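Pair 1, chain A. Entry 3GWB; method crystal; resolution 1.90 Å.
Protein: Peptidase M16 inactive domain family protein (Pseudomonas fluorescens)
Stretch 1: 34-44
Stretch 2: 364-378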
# COMPACT_ATOMS: atom_id res chain seq x y z
N PRO A 34 -14.22 22.15 -2.75
CA PRO A 34 -14.98 21.92 -3.98
C PRO A 34 -14.90 20.47 -4.46
O PRO A 34 -14.50 20.18 -5.59
CB PRO A 34 -14.33 22.89 -4.96
CG PRO A 34 -12.88 22.79 -4.56
CD PRO A 34 -12.96 22.85 -3.03
N MSE A 35 -15.29 19.55 -3.59
CA MSE A 35 -15.24 18.13 -3.93
C MSE A 35 -16.18 17.35 -3.03
O MSE A 35 -16.76 17.91 -2.10
CB MSE A 35 -13.81 17.60 -3.79
CG MSE A 35 -13.07 18.07 -2.54
SE MSE A 35 -11.28 17.65 -2.57
CE MSE A 35 -10.93 17.76 -4.34
N PHE A 36 -16.33 16.07 -3.30
CA PHE A 36 -17.21 15.26 -2.48
C PHE A 36 -16.80 13.80 -2.56
O PHE A 36 -16.07 13.39 -3.48
CB PHE A 36 -18.67 15.43 -2.91
CG PHE A 36 -19.00 14.78 -4.22
CD1 PHE A 36 -19.42 13.45 -4.27
CD2 PHE A 36 -18.88 15.48 -5.41
CE1 PHE A 36 -19.71 12.84 -5.49
CE2 PHE A 36 -19.16 14.88 -6.64
CZ PHE A 36 -19.58 13.55 -6.67
N ASP A 37 -17.28 13.02 -1.59
CA ASP A 37 -17.00 11.60 -1.52
C ASP A 37 -18.30 10.83 -1.58
O ASP A 37 -19.24 11.13 -0.84
CB ASP A 37 -16.28 11.26 -0.22
CG ASP A 37 -14.85 11.77 -0.19
OD1 ASP A 37 -14.13 11.47 0.78
OD2 ASP A 37 -14.46 12.48 -1.14
N LEU A 38 -18.35 9.85 -2.48
CA LEU A 38 -19.50 8.97 -2.64
C LEU A 38 -19.01 7.58 -2.28
O LEU A 38 -18.01 7.11 -2.81
CB LEU A 38 -20.01 9.00 -4.08
CG LEU A 38 -21.07 7.98 -4.50
CD1 LEU A 38 -22.32 8.16 -3.66
CD2 LEU A 38 -21.40 8.16 -5.99
N ARG A 39 -19.72 6.91 -1.38
CA ARG A 39 -19.32 5.58 -0.96
C ARG A 39 -20.53 4.66 -0.99
O ARG A 39 -21.60 5.02 -0.49
CB ARG A 39 -18.71 5.64 0.44
CG ARG A 39 -18.05 4.37 0.95
CD ARG A 39 -17.45 4.62 2.33
NE ARG A 39 -16.85 3.44 2.94
CZ ARG A 39 -15.66 2.94 2.61
NH1 ARG A 39 -14.94 3.51 1.66
NH2 ARG A 39 -15.20 1.86 3.24
N LEU A 40 -20.37 3.50 -1.61
CA LEU A 40 -21.43 2.51 -1.71
C LEU A 40 -21.01 1.29 -0.90
O LEU A 40 -19.95 0.72 -1.12
CB LEU A 40 -21.67 2.11 -3.17
CG LEU A 40 -22.56 2.98 -4.05
CD1 LEU A 40 -22.22 4.45 -3.90
CD2 LEU A 40 -22.41 2.53 -5.50
N ILE A 41 -21.85 0.90 0.04
CA ILE A 41 -21.56 -0.25 0.87
C ILE A 41 -22.60 -1.32 0.57
O ILE A 41 -23.79 -1.10 0.80
CB ILE A 41 -21.62 0.10 2.38
CG1 ILE A 41 -20.63 1.21 2.73
CG2 ILE A 41 -21.26 -1.12 3.19
CD1 ILE A 41 -20.98 2.57 2.13
N PHE A 42 -22.16 -2.45 0.03
CA PHE A 42 -23.06 -3.56 -0.30
C PHE A 42 -22.85 -4.70 0.69
O PHE A 42 -21.75 -4.90 1.19
CB PHE A 42 -22.74 -4.14 -1.69
CG PHE A 42 -22.87 -3.15 -2.82
CD1 PHE A 42 -24.01 -3.12 -3.59
CD2 PHE A 42 -21.83 -2.27 -3.11
CE1 PHE A 42 -24.12 -2.23 -4.65
CE2 PHE A 42 -21.93 -1.37 -4.17
CZ PHE A 42 -23.08 -1.35 -4.94
N ALA A 43 -23.93 -5.43 0.98
CA ALA A 43 -23.82 -6.60 1.84
C ALA A 43 -23.37 -7.68 0.86
O ALA A 43 -24.12 -8.62 0.54
CB ALA A 43 -25.18 -6.95 2.43
N ALA A 44 -22.14 -7.53 0.37
CA ALA A 44 -21.55 -8.45 -0.61
C ALA A 44 -20.13 -8.90 -0.25
O ALA A 44 -19.25 -8.97 -1.11
CB ALA A 44 -21.54 -7.78 -1.99
N SER A 364 -12.65 15.12 7.92
CA SER A 364 -12.66 15.26 6.46
C SER A 364 -13.84 14.52 5.86
O SER A 364 -14.49 13.71 6.52
CB SER A 364 -11.37 14.68 5.88
OG SER A 364 -11.29 13.28 6.14
N ASN A 365 -14.10 14.78 4.58
CA ASN A 365 -15.20 14.12 3.89
C ASN A 365 -14.99 12.60 3.89
O ASN A 365 -15.94 11.85 4.10
CB ASN A 365 -15.34 14.65 2.46
CG ASN A 365 -15.74 16.12 2.41
OD1 ASN A 365 -16.14 16.70 3.41
ND2 ASN A 365 -15.64 16.72 1.23
N ALA A 366 -13.76 12.15 3.68
CA ALA A 366 -13.46 10.71 3.64
C ALA A 366 -13.74 10.02 4.98
O ALA A 366 -14.27 8.91 5.02
CB ALA A 366 -12.00 10.47 3.24
N ASP A 367 -13.36 10.68 6.07
CA ASP A 367 -13.59 10.09 7.39
C ASP A 367 -15.08 10.04 7.68
O ASP A 367 -15.59 9.03 8.17
CB ASP A 367 -12.87 10.89 8.47
CG ASP A 367 -11.37 10.65 8.48
OD1 ASP A 367 -10.95 9.47 8.48
OD2 ASP A 367 -10.61 11.65 8.49
N ILE A 368 -15.78 11.13 7.39
CA ILE A 368 -17.22 11.19 7.63
C ILE A 368 -17.96 10.16 6.78
O ILE A 368 -18.77 9.39 7.29
CB ILE A 368 -17.78 12.60 7.32
CG1 ILE A 368 -17.09 13.64 8.21
CG2 ILE A 368 -19.29 12.65 7.57
CD1 ILE A 368 -17.28 13.41 9.70
N VAL A 369 -17.68 10.14 5.48
CA VAL A 369 -18.35 9.20 4.59
C VAL A 369 -18.15 7.75 5.06
O VAL A 369 -19.04 6.91 4.91
CB VAL A 369 -17.86 9.37 3.12
CG1 VAL A 369 -16.54 8.62 2.90
CG2 VAL A 369 -18.95 8.89 2.16
N GLY A 370 -16.99 7.46 5.64
CA GLY A 370 -16.73 6.12 6.14
C GLY A 370 -17.68 5.76 7.28
O GLY A 370 -18.22 4.66 7.34
N GLN A 371 -17.88 6.70 8.20
CA GLN A 371 -18.76 6.49 9.34
C GLN A 371 -20.22 6.40 8.90
O GLN A 371 -20.98 5.59 9.44
CB GLN A 371 -18.60 7.62 10.36
CG GLN A 371 -17.21 7.72 10.96
CD GLN A 371 -16.79 6.46 11.69
OE1 GLN A 371 -17.49 5.99 12.59
NE2 GLN A 371 -15.65 5.90 11.30
N LEU A 372 -20.61 7.24 7.94
CA LEU A 372 -21.98 7.23 7.44
C LEU A 372 -22.32 5.88 6.83
O LEU A 372 -23.43 5.36 6.99
CB LEU A 372 -22.18 8.32 6.37
CG LEU A 372 -22.21 9.78 6.83
CD1 LEU A 372 -22.70 10.64 5.66
CD2 LEU A 372 -23.16 9.93 8.01
N GLY A 373 -21.35 5.31 6.11
CA GLY A 373 -21.56 4.01 5.49
C GLY A 373 -21.82 2.97 6.56
O GLY A 373 -22.73 2.15 6.42
N ALA A 374 -21.02 2.99 7.62
CA ALA A 374 -21.18 2.04 8.71
C ALA A 374 -22.50 2.28 9.44
O ALA A 374 -23.18 1.33 9.83
CB ALA A 374 -20.02 2.15 9.70
N MSE A 375 -22.87 3.54 9.61
CA MSE A 375 -24.13 3.88 10.27
C MSE A 375 -25.29 3.26 9.50
O MSE A 375 -26.18 2.63 10.09
CB MSE A 375 -24.30 5.41 10.35
CG MSE A 375 -23.42 6.10 11.42
SE MSE A 375 -23.36 7.92 11.29
CE MSE A 375 -25.08 8.34 11.39
N GLY A 376 -25.28 3.43 8.18
CA GLY A 376 -26.34 2.90 7.36
C GLY A 376 -26.35 1.38 7.26
O GLY A 376 -27.40 0.75 7.37
N PHE A 377 -25.17 0.81 7.06
CA PHE A 377 -25.04 -0.63 6.93
C PHE A 377 -25.43 -1.38 8.20
O PHE A 377 -26.09 -2.41 8.13
CB PHE A 377 -23.61 -1.01 6.55
CG PHE A 377 -23.45 -2.45 6.15
CD1 PHE A 377 -23.79 -2.87 4.87
CD2 PHE A 377 -23.02 -3.40 7.08
CE1 PHE A 377 -23.65 -4.21 4.50
CE2 PHE A 377 -22.88 -4.74 6.72
CZ PHE A 377 -23.21 -5.15 5.43
N TYR A 378 -25.03 -0.85 9.35
CA TYR A 378 -25.32 -1.49 10.62
C TYR A 378 -26.52 -0.93 11.37
O TYR A 378 -26.77 -1.28 12.52
CB TYR A 378 -24.08 -1.42 11.51
CG TYR A 378 -22.91 -2.18 10.93
CD1 TYR A 378 -22.95 -3.57 10.83
CD2 TYR A 378 -21.78 -1.51 10.47
CE1 TYR A 378 -21.89 -4.28 10.29
CE2 TYR A 378 -20.71 -2.22 9.93
CZ TYR A 378 -20.77 -3.60 9.84
OH TYR A 378 -19.73 -4.32 9.31
O HOH W 1 -14.06 15.06 -0.92
O HOH W 2 -18.18 2.78 5.26

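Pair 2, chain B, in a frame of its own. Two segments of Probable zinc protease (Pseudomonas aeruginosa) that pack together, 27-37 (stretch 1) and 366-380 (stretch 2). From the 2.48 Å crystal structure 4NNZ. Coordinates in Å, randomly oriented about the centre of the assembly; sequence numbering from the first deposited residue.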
# COMPACT_ATOMS: atom_id res chain seq x y z
N PRO B 27 28.21 -26.57 26.44
CA PRO B 27 27.72 -27.59 25.53
C PRO B 27 26.29 -27.36 25.04
O PRO B 27 25.42 -28.18 25.25
CB PRO B 27 27.77 -28.82 26.39
CG PRO B 27 27.36 -28.29 27.70
CD PRO B 27 28.10 -27.00 27.83
N VAL B 28 26.06 -26.25 24.37
CA VAL B 28 24.75 -25.93 23.83
C VAL B 28 24.89 -25.41 22.44
O VAL B 28 25.88 -24.81 22.10
CB VAL B 28 24.09 -24.82 24.63
CG1 VAL B 28 23.56 -25.36 25.92
CG2 VAL B 28 25.09 -23.74 24.92
N VAL B 29 23.89 -25.62 21.61
CA VAL B 29 23.91 -25.07 20.28
C VAL B 29 22.61 -24.39 19.90
O VAL B 29 21.56 -24.82 20.27
CB VAL B 29 24.25 -26.14 19.24
CG1 VAL B 29 23.09 -27.08 19.05
CG2 VAL B 29 24.59 -25.48 17.93
N VAL B 30 22.71 -23.35 19.11
CA VAL B 30 21.55 -22.61 18.68
C VAL B 30 21.33 -22.85 17.20
O VAL B 30 22.22 -22.75 16.43
CB VAL B 30 21.69 -21.11 19.09
CG1 VAL B 30 21.66 -20.13 17.94
CG2 VAL B 30 20.65 -20.74 20.08
N SER B 31 20.11 -23.18 16.83
CA SER B 31 19.81 -23.38 15.44
C SER B 31 18.67 -22.49 15.04
O SER B 31 17.63 -22.59 15.59
CB SER B 31 19.40 -24.82 15.23
OG SER B 31 19.54 -25.21 13.90
N GLN B 32 18.85 -21.61 14.07
CA GLN B 32 17.74 -20.77 13.67
C GLN B 32 17.40 -20.90 12.22
O GLN B 32 18.30 -21.00 11.44
CB GLN B 32 18.06 -19.33 13.91
CG GLN B 32 18.96 -19.07 15.06
CD GLN B 32 18.86 -17.65 15.49
OE1 GLN B 32 18.57 -16.80 14.70
NE2 GLN B 32 19.08 -17.40 16.74
N LEU B 33 16.13 -20.86 11.83
CA LEU B 33 16.01 -20.86 10.37
C LEU B 33 15.37 -19.59 9.82
O LEU B 33 14.31 -19.28 10.22
CB LEU B 33 15.26 -22.07 9.90
CG LEU B 33 15.15 -22.32 8.41
CD1 LEU B 33 16.36 -21.84 7.67
CD2 LEU B 33 14.97 -23.78 8.14
N TRP B 34 16.01 -18.86 8.91
CA TRP B 34 15.47 -17.58 8.49
C TRP B 34 15.01 -17.61 7.07
O TRP B 34 15.77 -17.85 6.19
CB TRP B 34 16.53 -16.52 8.62
CG TRP B 34 16.93 -16.24 9.98
CD1 TRP B 34 17.60 -17.05 10.79
CD2 TRP B 34 16.68 -15.06 10.72
NE1 TRP B 34 17.79 -16.48 11.98
CE2 TRP B 34 17.22 -15.25 11.97
CE3 TRP B 34 16.03 -13.87 10.45
CZ2 TRP B 34 17.15 -14.30 12.94
CZ3 TRP B 34 15.95 -12.95 11.40
CH2 TRP B 34 16.50 -13.15 12.63
N TYR B 35 13.74 -17.34 6.85
CA TYR B 35 13.18 -17.33 5.53
C TYR B 35 12.98 -15.90 5.11
O TYR B 35 12.55 -15.11 5.88
CB TYR B 35 11.83 -17.99 5.53
CG TYR B 35 11.81 -19.48 5.66
CD1 TYR B 35 12.01 -20.29 4.58
CD2 TYR B 35 11.54 -20.06 6.87
CE1 TYR B 35 11.97 -21.65 4.71
CE2 TYR B 35 11.49 -21.42 7.00
CZ TYR B 35 11.70 -22.21 5.92
OH TYR B 35 11.65 -23.54 6.09
N ARG B 36 13.29 -15.57 3.88
CA ARG B 36 13.11 -14.22 3.43
C ARG B 36 11.72 -13.96 2.90
O ARG B 36 11.52 -13.74 1.74
CB ARG B 36 14.14 -13.90 2.38
CG ARG B 36 15.54 -14.00 2.86
CD ARG B 36 16.49 -13.88 1.71
NE ARG B 36 17.38 -15.01 1.66
CZ ARG B 36 17.54 -15.78 0.60
NH1 ARG B 36 16.86 -15.54 -0.50
NH2 ARG B 36 18.37 -16.78 0.65
N ILE B 37 10.76 -14.00 3.77
CA ILE B 37 9.45 -13.64 3.39
C ILE B 37 8.88 -12.85 4.55
O ILE B 37 9.26 -13.04 5.66
CB ILE B 37 8.64 -14.88 2.98
CG1 ILE B 37 7.27 -14.48 2.51
CG2 ILE B 37 8.62 -15.89 4.09
CD1 ILE B 37 7.29 -13.48 1.41
N SER B 366 26.59 -14.42 23.95
CA SER B 366 25.26 -14.95 23.73
C SER B 366 25.20 -15.48 22.34
O SER B 366 25.10 -14.76 21.39
CB SER B 366 24.18 -13.93 23.92
OG SER B 366 22.93 -14.55 23.84
N ILE B 367 25.26 -16.78 22.23
CA ILE B 367 25.27 -17.43 20.97
C ILE B 367 23.97 -17.15 20.23
O ILE B 367 23.96 -17.12 19.04
CB ILE B 367 25.59 -18.92 21.12
CG1 ILE B 367 24.60 -19.58 22.04
CG2 ILE B 367 26.96 -19.08 21.68
CD1 ILE B 367 24.68 -21.07 22.01
N ALA B 368 22.89 -16.97 20.95
CA ALA B 368 21.62 -16.64 20.34
C ALA B 368 21.61 -15.31 19.64
O ALA B 368 21.05 -15.20 18.59
CB ALA B 368 20.52 -16.70 21.36
N ALA B 369 22.18 -14.31 20.24
CA ALA B 369 22.28 -13.02 19.62
C ALA B 369 23.14 -13.02 18.39
O ALA B 369 22.83 -12.36 17.44
CB ALA B 369 22.76 -11.98 20.61
N GLN B 370 24.24 -13.73 18.43
CA GLN B 370 25.11 -13.78 17.29
C GLN B 370 24.39 -14.43 16.17
O GLN B 370 24.51 -14.04 15.06
CB GLN B 370 26.38 -14.54 17.59
CG GLN B 370 27.26 -13.91 18.62
CD GLN B 370 28.37 -14.82 19.06
OE1 GLN B 370 29.42 -14.87 18.46
NE2 GLN B 370 28.14 -15.53 20.12
N ALA B 371 23.65 -15.47 16.48
CA ALA B 371 22.88 -16.16 15.49
C ALA B 371 21.80 -15.30 14.86
O ALA B 371 21.61 -15.35 13.69
CB ALA B 371 22.30 -17.42 16.06
N SER B 372 21.10 -14.54 15.65
CA SER B 372 20.15 -13.60 15.14
C SER B 372 20.74 -12.48 14.32
O SER B 372 20.16 -12.06 13.36
CB SER B 372 19.34 -13.05 16.27
OG SER B 372 18.68 -14.09 16.86
N SER B 373 21.90 -11.98 14.72
CA SER B 373 22.54 -10.95 13.96
C SER B 373 22.88 -11.49 12.60
O SER B 373 22.75 -10.81 11.62
CB SER B 373 23.81 -10.50 14.62
OG SER B 373 23.55 -9.88 15.84
N ILE B 374 23.30 -12.73 12.55
CA ILE B 374 23.66 -13.34 11.32
C ILE B 374 22.44 -13.54 10.44
O ILE B 374 22.50 -13.36 9.27
CB ILE B 374 24.40 -14.66 11.56
CG1 ILE B 374 25.76 -14.40 12.19
CG2 ILE B 374 24.57 -15.43 10.28
CD1 ILE B 374 26.36 -15.59 12.86
N GLY B 375 21.33 -13.91 11.03
CA GLY B 375 20.14 -14.22 10.27
C GLY B 375 19.39 -13.02 9.79
O GLY B 375 18.84 -13.00 8.73
N GLN B 376 19.36 -12.01 10.60
CA GLN B 376 18.73 -10.79 10.26
C GLN B 376 19.31 -10.20 9.00
O GLN B 376 18.62 -9.89 8.08
CB GLN B 376 18.97 -9.82 11.39
CG GLN B 376 17.74 -9.28 12.01
CD GLN B 376 17.61 -7.84 11.71
OE1 GLN B 376 17.76 -7.43 10.56
NE2 GLN B 376 17.33 -7.04 12.72
N LEU B 377 20.61 -10.03 9.00
CA LEU B 377 21.35 -9.29 8.03
C LEU B 377 21.26 -10.05 6.75
O LEU B 377 21.06 -9.49 5.71
CB LEU B 377 22.81 -9.21 8.42
CG LEU B 377 23.16 -8.28 9.56
CD1 LEU B 377 24.54 -8.56 10.09
CD2 LEU B 377 23.00 -6.85 9.19
N GLU B 378 21.43 -11.35 6.85
CA GLU B 378 21.34 -12.23 5.73
C GLU B 378 19.97 -12.33 5.08
O GLU B 378 19.85 -12.66 3.93
CB GLU B 378 21.90 -13.59 6.11
CG GLU B 378 22.78 -14.21 5.05
CD GLU B 378 24.20 -13.73 5.09
OE1 GLU B 378 24.76 -13.55 6.16
OE2 GLU B 378 24.78 -13.56 4.02
N SER B 379 18.93 -12.07 5.83
CA SER B 379 17.61 -12.10 5.28
C SER B 379 17.28 -10.81 4.58
O SER B 379 16.30 -10.69 3.91
CB SER B 379 16.62 -12.37 6.39
OG SER B 379 17.22 -13.20 7.32
N VAL B 380 18.14 -9.84 4.76
CA VAL B 380 17.87 -8.51 4.34
C VAL B 380 18.79 -8.10 3.18
O VAL B 380 18.79 -6.98 2.75
CB VAL B 380 17.94 -7.62 5.60
CG1 VAL B 380 18.87 -6.45 5.50
CG2 VAL B 380 16.57 -7.24 6.07

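In both pairs a strand packs along a helix, and the two run in nearly the same direction. The angle between their N-to-C directions is 26° in pair 1 and 24° in pair 2. The axes approach to 8.2 Å and 8.5 Å. The central residues superpose with an RMSD of 0.5 Å. The buried area is also similar, 507 Å² in pair 1 and 551 Å² in pair 2.

Strand side chains alternate, so every second residue faces the helix. Asp A37, Arg A39 and Ile A41 do so in pair 1. Their matches in pair 2 are Val B30, Gln B32 and Trp B34. No clear hydrogen bond joins the stretches directly in either pair.

The first level is polar in pair 1 and apolar in pair 2. Asp A37 matches Val B30, and Asn A365 matches Ile B367. In pair 1 a water bridges the two side chains. It donates to Asp A37 OD2 at 2.6 Å and accepts from Asn A365 ND2 at 3.1 Å. In pair 2 the CD1 of Ile B367 lies 4.0 Å from Val B28 CG2 and 4.2 Å from Val B30 CB. Val B30 CG1 also meets Ala B371 CB at 3.4 Å.

At the next level Arg A39 matches Gln B32, and Val A369 matches the smaller Ala B371. Arg A39 CB packs on Val A369 CG2 at 3.7 Å. A second water accepts from Arg A39 NE and donates to Gly A370 O, both at 2.8 Å. Gln B32 NE2 lies 3.3 Å from Ala B371 CB. The other end of its amide serves the strand: Trp B34 NE1 donates to Gln B32 OE1 at 2.8 Å.

Gly A373 and Gly B375 coincide, and each leaves space for a strand side chain. An ideal CB on Gly A373 would clash with Ile A41 CD1; one on Gly B375 would clash with Trp B34 NE1. Ile A41 CD1 reaches Gly A373 CA at 3.7 Å. In pair 2 Gly B375 CA sits 3.5 Å from the centroid of the Trp B34 five-membered ring, over its face, in a CH-pi contact.

Toward the helix C-terminus the bulk changes sides. Phe A377 matches Ser B379. In pair 1 the helix supplies the ring: Phe A377 CD1 meets Ile A41 CG2 at 3.5 Å, and Ala A43 CA lies at the ring edge. In pair 2 the strand supplies it, with Trp B34 CZ3 3.6 Å from Gln B376 N.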